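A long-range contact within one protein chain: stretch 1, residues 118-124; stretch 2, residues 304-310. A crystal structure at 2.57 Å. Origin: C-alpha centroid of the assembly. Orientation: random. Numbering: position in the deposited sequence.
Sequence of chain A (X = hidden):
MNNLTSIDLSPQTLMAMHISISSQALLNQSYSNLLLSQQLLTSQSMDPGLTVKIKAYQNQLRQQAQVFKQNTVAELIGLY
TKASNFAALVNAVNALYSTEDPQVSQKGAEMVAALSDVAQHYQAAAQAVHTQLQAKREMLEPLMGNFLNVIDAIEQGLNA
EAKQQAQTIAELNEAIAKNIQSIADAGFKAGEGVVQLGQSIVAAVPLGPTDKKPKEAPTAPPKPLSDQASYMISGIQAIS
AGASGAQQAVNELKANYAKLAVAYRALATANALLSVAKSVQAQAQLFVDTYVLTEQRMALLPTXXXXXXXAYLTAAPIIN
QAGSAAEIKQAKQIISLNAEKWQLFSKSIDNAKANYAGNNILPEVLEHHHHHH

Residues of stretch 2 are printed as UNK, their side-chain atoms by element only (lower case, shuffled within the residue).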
ATOM      1  N   VAL A 118      23.915  -6.292  10.778  1.00 66.80           N
ATOM      2  CA  VAL A 118      22.858  -6.754   9.841  1.00 65.71           C
ATOM      3  C   VAL A 118      21.744  -5.712   9.825  1.00 64.66           C
ATOM      4  O   VAL A 118      21.307  -5.332   8.728  1.00 65.87           O
ATOM      5  CB  VAL A 118      22.311  -8.130  10.234  1.00 66.44           C
ATOM      6  CG1 VAL A 118      21.082  -8.507   9.378  1.00 65.84           C
ATOM      7  CG2 VAL A 118      23.403  -9.187  10.150  1.00 67.79           C
ATOM      8  N   ALA A 119      21.292  -5.292  11.000  1.00 63.33           N
ATOM      9  CA  ALA A 119      20.245  -4.264  11.158  1.00 62.31           C
ATOM     10  C   ALA A 119      20.673  -3.007  10.396  1.00 62.36           C
ATOM     11  O   ALA A 119      19.825  -2.413   9.720  1.00 61.33           O
ATOM     12  CB  ALA A 119      20.030  -3.968  12.617  1.00 62.57           C
ATOM     13  N   GLN A 120      21.946  -2.630  10.479  1.00 64.10           N
ATOM     14  CA  GLN A 120      22.457  -1.417   9.796  1.00 66.12           C
ATOM     15  C   GLN A 120      22.352  -1.618   8.273  1.00 66.98           C
ATOM     16  O   GLN A 120      22.082  -0.618   7.581  1.00 65.68           O
ATOM     17  CB  GLN A 120      23.877  -1.074  10.257  1.00 68.39           C
ATOM     18  CG  GLN A 120      24.235   0.385   9.993  1.00 69.86           C
ATOM     19  CD  GLN A 120      25.520   0.855  10.624  1.00 71.48           C
ATOM     20  OE1 GLN A 120      26.598   0.382  10.293  1.00 73.49           O
ATOM     21  NE2 GLN A 120      25.421   1.845  11.501  1.00 72.42           N
ATOM     22  N   HIS A 121      22.563  -2.847   7.773  1.00 67.70           N
ATOM     23  CA  HIS A 121      22.439  -3.189   6.328  1.00 67.90           C
ATOM     24  C   HIS A 121      20.954  -3.110   5.927  1.00 65.56           C
ATOM     25  O   HIS A 121      20.649  -2.494   4.887  1.00 64.36           O
ATOM     26  CB  HIS A 121      23.122  -4.526   5.972  1.00 69.43           C
ATOM     27  CG  HIS A 121      24.591  -4.416   5.702  1.00 71.32           C
ATOM     28  ND1 HIS A 121      25.535  -4.735   6.673  1.00 72.43           N
ATOM     29  CD2 HIS A 121      25.288  -4.014   4.612  1.00 72.26           C
ATOM     30  CE1 HIS A 121      26.740  -4.537   6.201  1.00 72.98           C
ATOM     31  NE2 HIS A 121      26.617  -4.086   4.940  1.00 74.04           N
ATOM     32  N   TYR A 122      20.060  -3.656   6.748  1.00 63.67           N
ATOM     33  CA  TYR A 122      18.600  -3.638   6.489  1.00 62.00           C
ATOM     34  C   TYR A 122      18.100  -2.182   6.520  1.00 60.98           C
ATOM     35  O   TYR A 122      17.178  -1.845   5.771  1.00 59.50           O
ATOM     36  CB  TYR A 122      17.887  -4.610   7.437  1.00 61.87           C
ATOM     37  CG  TYR A 122      18.244  -6.074   7.247  1.00 62.61           C
ATOM     38  CD1 TYR A 122      18.840  -6.549   6.087  1.00 62.88           C
ATOM     39  CD2 TYR A 122      17.843  -7.023   8.178  1.00 63.15           C
ATOM     40  CE1 TYR A 122      19.080  -7.903   5.892  1.00 63.86           C
ATOM     41  CE2 TYR A 122      18.083  -8.381   8.000  1.00 63.55           C
ATOM     42  CZ  TYR A 122      18.706  -8.828   6.854  1.00 64.37           C
ATOM     43  OH  TYR A 122      18.976 -10.166   6.714  1.00 66.28           O
ATOM     44  N   GLN A 123      18.703  -1.320   7.336  1.00 61.53           N
ATOM     45  CA  GLN A 123      18.353   0.119   7.365  1.00 62.00           C
ATOM     46  C   GLN A 123      18.646   0.702   5.985  1.00 62.72           C
ATOM     47  O   GLN A 123      17.740   1.308   5.385  1.00 59.79           O
ATOM     48  CB  GLN A 123      19.154   0.842   8.447  1.00 64.22           C
ATOM     49  CG  GLN A 123      19.101   2.358   8.364  1.00 65.78           C
ATOM     50  CD  GLN A 123      19.902   2.992   9.474  1.00 67.22           C
ATOM     51  OE1 GLN A 123      21.023   2.594   9.783  1.00 70.25           O
ATOM     52  NE2 GLN A 123      19.319   3.992  10.105  1.00 68.37           N
ATOM     53  N   ALA A 124      19.877   0.507   5.501  1.00 65.03           N
ATOM     54  CA  ALA A 124      20.369   1.036   4.207  1.00 66.46           C
ATOM     55  C   ALA A 124      19.554   0.441   3.054  1.00 66.93           C
ATOM     56  O   ALA A 124      19.326   1.186   2.070  1.00 69.79           O
ATOM     57  CB  ALA A 124      21.842   0.764   4.054  1.00 68.04           C
ATOM     58  N   UNK A 304      13.663   3.145  11.905  1.00 65.34           N
ATOM     59  CA  UNK A 304      13.288   2.056  12.838  1.00 65.92           C
ATOM     60  C   UNK A 304      14.318   0.928  12.773  1.00 64.72           C
ATOM     61  O   UNK A 304      14.602   0.377  13.835  1.00 65.62           O
ATOM     62  o   UNK A 304      10.999   3.206  15.765  1.00 76.43           O
ATOM     63  o   UNK A 304      11.063   1.043  15.483  1.00 76.74           O
ATOM     64  c   UNK A 304      10.884   2.397  13.527  1.00 70.45           C
ATOM     65  c   UNK A 304      10.994   2.202  15.035  1.00 73.59           C
ATOM     66  c   UNK A 304      11.849   1.587  12.660  1.00 67.18           C
ATOM     67  N   UNK A 305      14.896   0.604  11.617  1.00 62.88           N
ATOM     68  CA  UNK A 305      15.963  -0.428  11.569  1.00 62.59           C
ATOM     69  C   UNK A 305      17.190   0.120  12.306  1.00 65.60           C
ATOM     70  O   UNK A 305      17.811  -0.629  13.090  1.00 65.83           O
ATOM     71  c   UNK A 305      14.515  -4.151   9.540  1.00 57.71           C
ATOM     72  c   UNK A 305      14.530  -2.101   8.670  1.00 57.29           C
ATOM     73  c   UNK A 305      15.449  -3.387  10.256  1.00 57.80           C
ATOM     74  n   UNK A 305      13.970  -3.346   8.575  1.00 57.50           N
ATOM     75  c   UNK A 305      16.142  -3.984  11.315  1.00 57.89           C
ATOM     76  c   UNK A 305      15.896  -5.296  11.616  1.00 58.53           C
ATOM     77  c   UNK A 305      14.968  -6.031  10.895  1.00 58.60           C
ATOM     78  c   UNK A 305      14.264  -5.478   9.856  1.00 58.62           C
ATOM     79  c   UNK A 305      15.450  -2.072   9.677  1.00 58.43           C
ATOM     80  c   UNK A 305      16.284  -0.912  10.142  1.00 60.83           C
ATOM     81  N   UNK A 306      17.498   1.397  12.095  1.00 67.36           N
ATOM     82  CA  UNK A 306      18.598   2.115  12.768  1.00 69.59           C
ATOM     83  C   UNK A 306      18.462   2.076  14.270  1.00 69.46           C
ATOM     84  O   UNK A 306      19.511   2.007  14.935  1.00 71.09           O
ATOM     85  N   UNK A 307      17.229   2.115  14.789  1.00 68.12           N
ATOM     86  CA  UNK A 307      16.953   2.021  16.246  1.00 69.03           C
ATOM     87  C   UNK A 307      17.317   0.619  16.745  1.00 69.39           C
ATOM     88  O   UNK A 307      17.847   0.530  17.869  1.00 67.78           O
ATOM     89  c   UNK A 307      15.502   2.371  16.573  1.00 69.51           C
ATOM     90  c   UNK A 307      15.187   3.862  16.557  1.00 70.89           C
ATOM     91  n   UNK A 307      12.461   6.139  17.983  1.00 73.69           N
ATOM     92  c   UNK A 307      13.828   5.680  17.645  1.00 73.37           C
ATOM     93  c   UNK A 307      13.857   4.228  17.198  1.00 71.75           C
ATOM     94  N   UNK A 308      17.041  -0.428  15.956  1.00 69.63           N
ATOM     95  CA  UNK A 308      17.402  -1.837  16.299  1.00 68.95           C
ATOM     96  C   UNK A 308      18.930  -1.943  16.293  1.00 69.89           C
ATOM     97  O   UNK A 308      19.477  -2.633  17.178  1.00 72.78           O
ATOM     98  c   UNK A 308      16.772  -2.854  15.333  1.00 67.48           C
ATOM     99  c   UNK A 308      15.264  -2.767  15.379  1.00 67.20           C
ATOM    100  c   UNK A 308      17.215  -4.282  15.619  1.00 68.37           C
ATOM    101  N   UNK A 309      19.592  -1.285  15.338  1.00 67.84           N
ATOM    102  CA  UNK A 309      21.064  -1.292  15.201  1.00 67.68           C
ATOM    103  C   UNK A 309      21.690  -0.672  16.458  1.00 67.99           C
ATOM    104  O   UNK A 309      22.568  -1.324  17.048  1.00 67.62           O
ATOM    105  c   UNK A 309      21.482  -0.576  13.945  1.00 67.09           C
ATOM    106  N   UNK A 310      21.226   0.513  16.864  1.00 68.19           N
ATOM    107  CA  UNK A 310      21.763   1.251  18.037  1.00 70.15           C
ATOM    108  C   UNK A 310      21.491   0.425  19.308  1.00 69.18           C
ATOM    109  O   UNK A 310      22.412   0.270  20.124  1.00 69.75           O
ATOM    110  c   UNK A 310      21.656   3.696  17.157  1.00 73.51           C
ATOM    111  c   UNK A 310      20.887   5.024  17.247  1.00 76.16           C
ATOM    112  c   UNK A 310      21.158   2.655  18.148  1.00 71.82           C
ATOM    113  o   UNK A 310      20.414   5.377  18.378  1.00 75.86           O
ATOM    114  o   UNK A 310      20.742   5.723  16.185  1.00 78.24           O
TER

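Both stretches are helical throughout, and they run nearly antiparallel, with 166° between their N-to-C directions. Their axes approach to 7.9 Å, which is close for two helices.

Position 304 has five side-chain atoms, three carbons and two oxygens. The carbons form a chain, and the third carries both oxygens, so the group is a carboxylate. CB points away from stretch 1, and no atom of the side chain comes near it. This is Glu304.

Position 305 has ten side-chain atoms, nine carbons and one nitrogen. One carbon leads into fused five- and six-membered rings, with the nitrogen in the smaller ring. Only an indole fits. CB points toward stretch 1 and lies 3.6 Å from Gln123 CA and 3.9 Å from Ala119 O. The residue is Trp305. Tyr122 CB sits over one face of the indole, 3.9 Å from Trp305 CD2 and 4.0 Å from the centroid of the five-membered ring, in a CH-pi contact. The Tyr122 ring turns its edge to the face of the indole; its centroid is 5.5 Å from that of the six-membered ring, with the planes at 70°. Ala119 CB approaches Trp305 CE3 to 4.1 Å.

Position 306 has no side-chain atoms, and its backbone alone meets stretch 1. Gln123 NE2 lies 3.3 Å from its CA. This is Gly306. A CB placed here with ideal geometry would stand 2.3 Å from Gln123 NE2, a clash. The bare CA therefore leaves room for the amide end of Gln123.

Position 307 has four carbons in a row ending in a nitrogen. CB points away from stretch 1, and the side chain makes no contact with it. This is Lys307. Its NZ forms a long salt bridge with Glu304 OE2, at 4.0 Å, within its own helix.

Position 308 has three carbons, one of them carrying the other two. The CA-to-CB bond points sideways, and one branch carbon approaches Ala119 CB. This short branched side chain is that of valine, Val308. The contact is small, with CG1 at 4.1 Å from Ala119 CB.

Position 309 has a single carbon, CB, pointing toward stretch 1. This CB lies 3.9 Å from Ala119 CB and 4.1 Å from Gln120 N. The residue is Ala309. Its CA is 5.1 Å from Ala119 CA, so two methyl groups meet where the backbones run close.

Position 310 has three carbons, the third carrying two oxygens. CB points sideways. The end comes nearer, but its nearest atom, a carboxylate oxygen, is still 6.5 Å from Gln123 NE2. This is Glu310.

The contact works by packing, with no hydrogen bond across it. Ala119 meets Ala309 at one close point, and Gln123 meets Trp305 at another, with their CA atoms 4.9 Å apart. Ala119 and Ala309 meet CB to CB, and Gly306 leaves room for the end of Gln123, while the indole packs against Tyr122. Together the stretches bury 335 Å².

Stretch 2, residues 304-310: EWGKVAE
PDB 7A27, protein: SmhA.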